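Local coordinates for macro domain-containing protein (Thermosipho africanus, PDB 7OMU), which combines a DarT-family domain and a macro domain in one chain, the macro domain holding adenosine-5-diphosphoribose in the model, at residues A[43-47]-A[80-85]; A[219-223]-A[395-400]; A[264-270]-A[286-290]. The protein carries 1 engineered substitution. All coordinates share one frame; numbering follows the deposited sequence.

Interaction 1 of 3, residues A[43-47]-A[80-85]; sequences ILSHA and WEFANL
A47 sits over one face of the W80 indole: its CB sits 3.7 Å above the centre of the ring plane, and its CA points at the six-membered ring, 3.8 Å from the centroid, in a CH-pi contact only 9° off the ring normal. Besides this CH-pi contact, the indole also touches K69 of helix 62-70. The contact belongs to the DarT-family part of the chain, where the start of helix 46-51 meets the turn leading into strand 82-86, an outermost strand of a four-stranded antiparallel sheet. W80 CG stands between the backbone N and the carbonyl carbon (chi1 86°), which swings the indole back beside the helix start. From the same residue, W80 O accepts A47 N at 2.9 Å with an N-H...O angle of 143°, so one tryptophan holds the alanine by backbone and by ring. The imidazole of H46 turns away from the indole and bonds through NE2 to K58. Farther along, the contact becomes apolar and buried. I43 uses both branches: CG2 meets A83 CB at 3.9 Å, while CD1 reaches L85 CD2 at 4.2 Å, and V110, V112 and Y28 close round this cluster. Both segments are also stitched to the run from C171 to V177, whose Q175 makes backbone bonds to S45 and E81. S45 is the N-cap of helix 46-51, its OG bonded to both E48 N and Q175 O.

Interaction 2 of 3, residues A[219-223]-A[395-400]; sequences REIKL and DVQLSP
L398 CD1 meets I221 CD1 at 3.8 Å in the close-packed centre of this contact, which ties the edge of the macro-domain sheet to the C-terminal end of the chain. Strand 219-222 is an outermost strand of the seven-stranded mixed sheet, and the short 3-10 turn 395-397 lies just ahead of helix 400-403. The side chains of I221 and L398 cross at about a right angle, and the isobutyl group of L398 is buried further by L229 of the neighbouring strand 227-231 and by W365 of helix 365-376. Both outer ends are more open than this buried centre. At one, L223 extends the apolar patch towards the exposed P400: its CD2 lies 3.7 Å from L398 O and 4.2 Å from P400 CB, and the leucine also touches C373 and L403.

The other end is polar, with D395 exposed and R219 partly so. R219 stretches out, CG anti to the backbone N (chi1 177°) and the chain extended as far as NE, which carries the guanidinium past L398 to the turn. There R219 NH2 forms a salt bridge with D395 OD1 at 2.9 Å, a nearly straight hydrogen bond (171°) to the syn side of the carboxylate. The two planar groups are almost coplanar, 14° apart, while I221 CD1 lies 3.7 Å above the guanidinium plane, towards its rim. NH1 has a long, weak ion pair with E231. Two bonds shape the turn itself: L398 N reaches D395 O at 3.0 Å, and S399 OG donates to V396 O at 3.1 Å.

Interaction 3 of 3, residues A[264-270]-A[286-290]; sequences FPDVYVV and YLYKR
In the macro domain, helix 265-275 packs against strand 286-288, an outermost strand of the seven-stranded sheet, and the Y288 ring is sandwiched at the centre of the joint. On one face V270 CG2 makes a CH-pi contact, 3.7 Å from the ring centroid. On the opposite face lies R290 CB, 3.8 Å above the plane, so the arginine from two residues on backs the tyrosine. D266 OD2 and V267 CG2 come in at the ring edge, the valine methyl 3.9 Å from Y288 CE2. V270 spans both tyrosines, for its other methyl, CG1, touches Y286 CE2 at 3.8 Å.

The polar end gathers on D266. D266 OD2 accepts Y288 OH through its anti lone pair, at 2.7 Å, and R290 NH1 reaches the same oxygen on its syn side at 3.0 Å (156°) as part of a salt bridge. R290 gets there by bending its chain at chi3 (104°). F264 CD1 lies over a face of the guanidinium, 3.7 Å from R290 NH2, with the phenyl plane turned 82° to it; F314 of strand 313-318 packs against F264, V267 and R290. Two donors approach one oxygen from different sides, which probably limits rotation of the carboxylate, and the charge of the buried arginine is probably balanced by D266.

Interaction 1 belongs to the DarT-family part of the chain, interactions 2 and 3 to the seven-stranded sheet of the macro domain. Interaction 1 closes first and lies on the opposite side of the chain's centre from the other two, its centre about 44 Å from that of interaction 2 and about 42 Å from that of interaction 3. Interactions 2 and 3 involve the two outermost strands of their shared sheet, 219-222 and 286-288; their centres are about 31 Å apart and they do not touch. Interaction 3 is nested within the long loop that interaction 2 closes. Each edge of the macro-domain sheet thus has its own attachment, one to a helix and one to the C-terminal turn.

Interaction 1 of 3, residues A[43-47]-A[80-85]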
loop_
_atom_site.group_PDB
_atom_site.type_symbol
_atom_site.label_atom_id
_atom_site.label_comp_id
_atom_site.label_asym_id
_atom_site.label_seq_id
_atom_site.Cartn_x
_atom_site.Cartn_y
_atom_site.Cartn_z
ATOM N N ILE A 43 -20.471 -14.766 -6.448
ATOM C CA ILE A 43 -19.071 -15.076 -6.036
ATOM C C ILE A 43 -19.040 -16.555 -5.653
ATOM O O ILE A 43 -19.651 -16.903 -4.632
ATOM C CB ILE A 43 -18.590 -14.159 -4.891
ATOM C CG1 ILE A 43 -18.638 -12.682 -5.291
ATOM C CG2 ILE A 43 -17.199 -14.557 -4.428
ATOM C CD1 ILE A 43 -18.355 -11.722 -4.154
ATOM N N LEU A 44 -18.370 -17.380 -6.464
ATOM C CA LEU A 44 -18.334 -18.859 -6.320
ATOM C C LEU A 44 -17.029 -19.283 -5.644
ATOM O O LEU A 44 -16.001 -18.650 -5.908
ATOM C CB LEU A 44 -18.443 -19.501 -7.709
ATOM C CG LEU A 44 -19.553 -18.971 -8.609
ATOM C CD1 LEU A 44 -19.601 -19.750 -9.915
ATOM C CD2 LEU A 44 -20.892 -19.017 -7.892
ATOM N N SER A 45 -17.076 -20.340 -4.836
ATOM C CA SER A 45 -15.884 -21.027 -4.280
ATOM C C SER A 45 -15.111 -21.681 -5.430
ATOM O O SER A 45 -15.740 -21.970 -6.466
ATOM C CB SER A 45 -16.277 -22.026 -3.228
ATOM O OG SER A 45 -17.076 -23.067 -3.775
ATOM N N HIS A 46 -13.800 -21.895 -5.260
ATOM C CA HIS A 46 -12.916 -22.511 -6.287
ATOM C C HIS A 46 -13.331 -23.972 -6.489
ATOM O O HIS A 46 -13.017 -24.521 -7.564
ATOM C CB HIS A 46 -11.430 -22.310 -5.946
ATOM C CG HIS A 46 -10.927 -20.930 -6.245
ATOM N ND1 HIS A 46 -10.219 -20.179 -5.319
ATOM C CD2 HIS A 46 -11.024 -20.153 -7.353
ATOM C CE1 HIS A 46 -9.903 -19.010 -5.846
ATOM N NE2 HIS A 46 -10.384 -18.974 -7.093
ATOM N N ALA A 47 -14.045 -24.548 -5.513
ATOM C CA ALA A 47 -14.717 -25.872 -5.584
ATOM C C ALA A 47 -15.971 -25.789 -6.458
ATOM O O ALA A 47 -16.189 -26.710 -7.264
ATOM C CB ALA A 47 -15.077 -26.341 -4.197
ATOM N N TRP A 80 -11.211 -24.489 0.042
ATOM C CA TRP A 80 -11.544 -24.178 -1.377
ATOM C C TRP A 80 -13.053 -24.334 -1.629
ATOM O O TRP A 80 -13.493 -23.971 -2.738
ATOM C CB TRP A 80 -10.694 -25.006 -2.354
ATOM C CG TRP A 80 -11.227 -26.364 -2.700
ATOM C CD1 TRP A 80 -11.692 -27.310 -1.835
ATOM C CD2 TRP A 80 -11.309 -26.954 -4.010
ATOM N NE1 TRP A 80 -12.079 -28.435 -2.511
ATOM C CE2 TRP A 80 -11.855 -28.248 -3.848
ATOM C CE3 TRP A 80 -10.985 -26.520 -5.302
ATOM C CZ2 TRP A 80 -12.091 -29.101 -4.928
ATOM C CZ3 TRP A 80 -11.219 -27.364 -6.367
ATOM C CH2 TRP A 80 -11.761 -28.637 -6.181
ATOM N N GLU A 81 -13.805 -24.842 -0.642
ATOM C CA GLU A 81 -15.290 -24.961 -0.679
ATOM C C GLU A 81 -15.929 -23.606 -0.350
ATOM O O GLU A 81 -17.126 -23.446 -0.638
ATOM C CB GLU A 81 -15.789 -26.015 0.310
ATOM C CG GLU A 81 -15.452 -27.443 -0.084
ATOM C CD GLU A 81 -16.059 -28.499 0.827
ATOM O OE1 GLU A 81 -17.228 -28.333 1.213
ATOM O OE2 GLU A 81 -15.356 -29.476 1.165
ATOM N N PHE A 82 -15.165 -22.678 0.233
ATOM C CA PHE A 82 -15.634 -21.335 0.662
ATOM C C PHE A 82 -15.147 -20.256 -0.312
ATOM O O PHE A 82 -14.217 -20.513 -1.102
ATOM C CB PHE A 82 -15.142 -21.026 2.078
ATOM C CG PHE A 82 -15.682 -21.947 3.141
ATOM C CD1 PHE A 82 -15.087 -23.171 3.383
ATOM C CD2 PHE A 82 -16.790 -21.595 3.895
ATOM C CE1 PHE A 82 -15.591 -24.024 4.350
ATOM C CE2 PHE A 82 -17.291 -22.449 4.866
ATOM C CZ PHE A 82 -16.688 -23.660 5.094
ATOM N N ALA A 83 -15.775 -19.079 -0.238
ATOM C CA ALA A 83 -15.427 -17.855 -0.993
ATOM C C ALA A 83 -14.767 -16.868 -0.030
ATOM O O ALA A 83 -15.380 -16.560 1.009
ATOM C CB ALA A 83 -16.664 -17.266 -1.622
ATOM N N ASN A 84 -13.570 -16.388 -0.372
ATOM C CA ASN A 84 -12.691 -15.598 0.534
ATOM C C ASN A 84 -13.023 -14.109 0.390
ATOM O O ASN A 84 -12.599 -13.499 -0.614
ATOM C CB ASN A 84 -11.218 -15.898 0.247
ATOM C CG ASN A 84 -10.282 -15.440 1.343
ATOM O OD1 ASN A 84 -9.847 -16.241 2.164
ATOM N ND2 ASN A 84 -9.955 -14.161 1.354
ATOM N N LEU A 85 -13.764 -13.557 1.356
ATOM C CA LEU A 85 -14.119 -12.115 1.433
ATOM C C LEU A 85 -13.216 -11.435 2.466
ATOM O O LEU A 85 -13.442 -11.650 3.669
ATOM C CB LEU A 85 -15.595 -11.983 1.822
ATOM C CG LEU A 85 -16.582 -12.739 0.935
ATOM C CD1 LEU A 85 -18.014 -12.451 1.348
ATOM C CD2 LEU A 85 -16.375 -12.390 -0.529
#

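Interaction 2 of 3, residues A[219-223]-A[395-400]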
loop_
_atom_site.group_PDB
_atom_site.type_symbol
_atom_site.label_atom_id
_atom_site.label_comp_id
_atom_site.label_asym_id
_atom_site.label_seq_id
_atom_site.Cartn_x
_atom_site.Cartn_y
_atom_site.Cartn_z
ATOM N N ARG A 219 -3.728 11.387 -5.183
ATOM C CA ARG A 219 -3.655 12.559 -6.091
ATOM C C ARG A 219 -2.201 12.759 -6.525
ATOM O O ARG A 219 -1.309 12.638 -5.677
ATOM C CB ARG A 219 -4.180 13.791 -5.355
ATOM C CG ARG A 219 -4.092 15.087 -6.144
ATOM C CD ARG A 219 -4.451 16.237 -5.228
ATOM N NE ARG A 219 -4.764 17.467 -5.940
ATOM C CZ ARG A 219 -4.919 18.650 -5.354
ATOM N NH1 ARG A 219 -4.796 18.760 -4.040
ATOM N NH2 ARG A 219 -5.191 19.721 -6.082
ATOM N N GLU A 220 -1.975 13.063 -7.800
ATOM C CA GLU A 220 -0.633 13.387 -8.346
ATOM C C GLU A 220 -0.752 14.681 -9.156
ATOM O O GLU A 220 -1.683 14.780 -9.967
ATOM C CB GLU A 220 -0.113 12.206 -9.169
ATOM C CG GLU A 220 1.221 12.469 -9.852
ATOM C CD GLU A 220 1.953 11.243 -10.382
ATOM O OE1 GLU A 220 1.589 10.110 -9.994
ATOM O OE2 GLU A 220 2.902 11.425 -11.181
ATOM N N ILE A 221 0.136 15.643 -8.907
ATOM C CA ILE A 221 0.199 16.959 -9.607
ATOM C C ILE A 221 1.545 17.035 -10.324
ATOM O O ILE A 221 2.551 17.179 -9.627
ATOM C CB ILE A 221 0.033 18.113 -8.598
ATOM C CG1 ILE A 221 -1.219 17.939 -7.738
ATOM C CG2 ILE A 221 0.057 19.466 -9.295
ATOM C CD1 ILE A 221 -1.290 18.885 -6.564
ATOM N N LYS A 222 1.563 16.924 -11.653
ATOM C CA LYS A 222 2.808 17.005 -12.465
ATOM C C LYS A 222 3.184 18.477 -12.648
ATOM O O LYS A 222 2.379 19.199 -13.249
ATOM C CB LYS A 222 2.637 16.266 -13.793
ATOM C CG LYS A 222 2.586 14.754 -13.629
ATOM C CD LYS A 222 2.143 13.990 -14.854
ATOM C CE LYS A 222 1.880 12.528 -14.548
ATOM N NZ LYS A 222 0.974 11.897 -15.540
ATOM N N LEU A 223 4.352 18.881 -12.128
ATOM C CA LEU A 223 4.905 20.258 -12.221
ATOM C C LEU A 223 5.800 20.368 -13.461
ATOM O O LEU A 223 5.766 21.425 -14.132
ATOM C CB LEU A 223 5.703 20.578 -10.952
ATOM C CG LEU A 223 4.914 20.596 -9.644
ATOM C CD1 LEU A 223 5.831 20.879 -8.464
ATOM C CD2 LEU A 223 3.788 21.618 -9.691
ATOM N N ASP A 395 -4.632 25.251 -2.402
ATOM C CA ASP A 395 -4.445 24.686 -3.766
ATOM C C ASP A 395 -3.426 25.536 -4.536
ATOM O O ASP A 395 -2.653 24.952 -5.320
ATOM C CB ASP A 395 -5.773 24.570 -4.521
ATOM C CG ASP A 395 -5.953 23.238 -5.232
ATOM O OD1 ASP A 395 -5.703 22.187 -4.590
ATOM O OD2 ASP A 395 -6.346 23.253 -6.423
ATOM N N VAL A 396 -3.422 26.854 -4.307
ATOM C CA VAL A 396 -2.519 27.829 -4.992
ATOM C C VAL A 396 -1.050 27.559 -4.621
ATOM O O VAL A 396 -0.173 27.950 -5.415
ATOM C CB VAL A 396 -2.921 29.285 -4.688
ATOM C CG1 VAL A 396 -2.784 29.631 -3.213
ATOM C CG2 VAL A 396 -2.143 30.274 -5.547
ATOM N N GLN A 397 -0.773 26.921 -3.480
ATOM C CA GLN A 397 0.614 26.582 -3.050
ATOM C C GLN A 397 1.062 25.250 -3.671
ATOM O O GLN A 397 2.186 24.827 -3.369
ATOM C CB GLN A 397 0.724 26.534 -1.523
ATOM C CG GLN A 397 0.604 27.898 -0.854
ATOM C CD GLN A 397 0.890 27.852 0.629
ATOM O OE1 GLN A 397 1.497 26.912 1.139
ATOM N NE2 GLN A 397 0.460 28.882 1.342
ATOM N N LEU A 398 0.231 24.612 -4.501
ATOM C CA LEU A 398 0.599 23.387 -5.262
ATOM C C LEU A 398 0.725 23.714 -6.756
ATOM O O LEU A 398 0.946 22.778 -7.549
ATOM C CB LEU A 398 -0.465 22.309 -5.035
ATOM C CG LEU A 398 -0.785 21.980 -3.580
ATOM C CD1 LEU A 398 -1.973 21.037 -3.490
ATOM C CD2 LEU A 398 0.424 21.393 -2.878
ATOM N N SER A 399 0.578 24.988 -7.132
ATOM C CA SER A 399 0.717 25.466 -8.533
ATOM C C SER A 399 2.195 25.693 -8.833
ATOM O O SER A 399 2.966 26.028 -7.936
ATOM C CB SER A 399 -0.105 26.709 -8.788
ATOM O OG SER A 399 0.600 27.881 -8.402
ATOM N N PRO A 400 2.631 25.525 -10.102
ATOM C CA PRO A 400 4.034 25.715 -10.467
ATOM C C PRO A 400 4.431 27.196 -10.392
ATOM O O PRO A 400 5.588 27.482 -10.140
ATOM C CB PRO A 400 4.098 25.189 -11.906
ATOM C CG PRO A 400 2.705 25.432 -12.440
ATOM C CD PRO A 400 1.795 25.169 -11.258
#

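Interaction 3 of 3, residues A[264-270]-A[286-290]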
loop_
_atom_site.group_PDB
_atom_site.type_symbol
_atom_site.label_atom_id
_atom_site.label_comp_id
_atom_site.label_asym_id
_atom_site.label_seq_id
_atom_site.Cartn_x
_atom_site.Cartn_y
_atom_site.Cartn_z
ATOM N N PHE A 264 11.434 -1.414 8.304
ATOM C CA PHE A 264 12.805 -1.568 7.739
ATOM C C PHE A 264 13.850 -1.419 8.846
ATOM O O PHE A 264 14.701 -0.526 8.800
ATOM C CB PHE A 264 13.012 -0.556 6.607
ATOM C CG PHE A 264 11.884 -0.514 5.606
ATOM C CD1 PHE A 264 11.667 -1.573 4.737
ATOM C CD2 PHE A 264 11.031 0.576 5.536
ATOM C CE1 PHE A 264 10.629 -1.540 3.820
ATOM C CE2 PHE A 264 9.992 0.609 4.616
ATOM C CZ PHE A 264 9.793 -0.450 3.762
ATOM N N PRO A 265 13.833 -2.298 9.872
ATOM C CA PRO A 265 14.688 -2.127 11.049
ATOM C C PRO A 265 16.196 -2.070 10.739
ATOM O O PRO A 265 16.912 -1.415 11.475
ATOM C CB PRO A 265 14.335 -3.340 11.925
ATOM C CG PRO A 265 13.752 -4.343 10.958
ATOM C CD PRO A 265 12.998 -3.503 9.952
ATOM N N ASP A 266 16.647 -2.737 9.673
ATOM C CA ASP A 266 18.063 -2.680 9.216
ATOM C C ASP A 266 18.435 -1.234 8.851
ATOM O O ASP A 266 19.607 -0.875 9.059
ATOM C CB ASP A 266 18.320 -3.619 8.037
ATOM C CG ASP A 266 17.561 -3.224 6.787
ATOM O OD1 ASP A 266 16.316 -3.134 6.873
ATOM O OD2 ASP A 266 18.215 -2.998 5.743
ATOM N N VAL A 267 17.488 -0.446 8.328
ATOM C CA VAL A 267 17.700 0.989 7.957
ATOM C C VAL A 267 18.002 1.780 9.236
ATOM O O VAL A 267 18.884 2.657 9.205
ATOM C CB VAL A 267 16.494 1.589 7.203
ATOM C CG1 VAL A 267 16.656 3.084 6.961
ATOM C CG2 VAL A 267 16.235 0.878 5.884
ATOM N N TYR A 268 17.274 1.490 10.312
ATOM C CA TYR A 268 17.469 2.102 11.650
ATOM C C TYR A 268 18.906 1.838 12.105
ATOM O O TYR A 268 19.598 2.791 12.509
ATOM C CB TYR A 268 16.423 1.559 12.629
ATOM C CG TYR A 268 16.624 1.940 14.073
ATOM C CD1 TYR A 268 16.936 3.238 14.438
ATOM C CD2 TYR A 268 16.467 1.002 15.079
ATOM C CE1 TYR A 268 17.113 3.589 15.766
ATOM C CE2 TYR A 268 16.640 1.336 16.411
ATOM C CZ TYR A 268 16.965 2.635 16.755
ATOM O OH TYR A 268 17.137 2.978 18.062
ATOM N N VAL A 269 19.342 0.581 12.002
ATOM C CA VAL A 269 20.691 0.115 12.436
ATOM C C VAL A 269 21.767 0.832 11.615
ATOM O O VAL A 269 22.776 1.265 12.203
ATOM C CB VAL A 269 20.807 -1.413 12.308
ATOM C CG1 VAL A 269 22.244 -1.889 12.457
ATOM C CG2 VAL A 269 19.902 -2.114 13.310
ATOM N N VAL A 270 21.561 0.922 10.301
ATOM C CA VAL A 270 22.482 1.606 9.345
ATOM C C VAL A 270 22.540 3.088 9.721
ATOM O O VAL A 270 23.636 3.671 9.686
ATOM C CB VAL A 270 22.032 1.402 7.885
ATOM C CG1 VAL A 270 22.650 2.420 6.945
ATOM C CG2 VAL A 270 22.337 -0.004 7.403
ATOM N N TYR A 286 23.194 10.541 3.932
ATOM C CA TYR A 286 23.809 9.203 3.728
ATOM C C TYR A 286 22.856 8.348 2.888
ATOM O O TYR A 286 21.688 8.203 3.291
ATOM C CB TYR A 286 24.119 8.524 5.065
ATOM C CG TYR A 286 24.798 7.183 4.942
ATOM C CD1 TYR A 286 26.177 7.080 4.862
ATOM C CD2 TYR A 286 24.063 6.011 4.901
ATOM C CE1 TYR A 286 26.811 5.850 4.758
ATOM C CE2 TYR A 286 24.677 4.774 4.788
ATOM C CZ TYR A 286 26.058 4.691 4.721
ATOM O OH TYR A 286 26.672 3.479 4.613
ATOM N N LEU A 287 23.348 7.804 1.767
ATOM C CA LEU A 287 22.594 6.882 0.881
ATOM C C LEU A 287 22.915 5.433 1.263
ATOM O O LEU A 287 24.079 5.026 1.123
ATOM C CB LEU A 287 22.961 7.157 -0.579
ATOM C CG LEU A 287 22.276 6.248 -1.600
ATOM C CD1 LEU A 287 20.779 6.502 -1.633
ATOM C CD2 LEU A 287 22.872 6.452 -2.978
ATOM N N TYR A 288 21.904 4.694 1.722
ATOM C CA TYR A 288 21.955 3.237 2.010
ATOM C C TYR A 288 21.558 2.489 0.738
ATOM O O TYR A 288 20.374 2.539 0.378
ATOM C CB TYR A 288 21.023 2.902 3.178
ATOM C CG TYR A 288 20.947 1.454 3.599
ATOM C CD1 TYR A 288 21.968 0.555 3.345
ATOM C CD2 TYR A 288 19.856 0.997 4.317
ATOM C CE1 TYR A 288 21.885 -0.764 3.760
ATOM C CE2 TYR A 288 19.759 -0.316 4.745
ATOM C CZ TYR A 288 20.780 -1.204 4.467
ATOM O OH TYR A 288 20.696 -2.500 4.891
ATOM N N LYS A 289 22.523 1.848 0.072
ATOM C CA LYS A 289 22.291 1.063 -1.166
ATOM C C LYS A 289 21.869 -0.355 -0.770
ATOM O O LYS A 289 22.621 -1.301 -1.035
ATOM C CB LYS A 289 23.531 1.119 -2.062
ATOM C CG LYS A 289 23.837 2.504 -2.614
ATOM C CD LYS A 289 24.984 2.527 -3.591
ATOM C CE LYS A 289 25.404 3.927 -3.978
ATOM N NZ LYS A 289 26.639 3.912 -4.798
ATOM N N ARG A 290 20.687 -0.467 -0.162
ATOM C CA ARG A 290 20.077 -1.719 0.359
ATOM C C ARG A 290 19.816 -2.686 -0.803
ATOM O O ARG A 290 19.035 -2.327 -1.709
ATOM C CB ARG A 290 18.776 -1.362 1.084
ATOM C CG ARG A 290 18.332 -2.356 2.145
ATOM C CD ARG A 290 17.149 -1.794 2.909
ATOM N NE ARG A 290 15.898 -2.410 2.510
ATOM C CZ ARG A 290 15.134 -3.145 3.303
ATOM N NH1 ARG A 290 15.487 -3.362 4.555
ATOM N NH2 ARG A 290 14.008 -3.665 2.842
#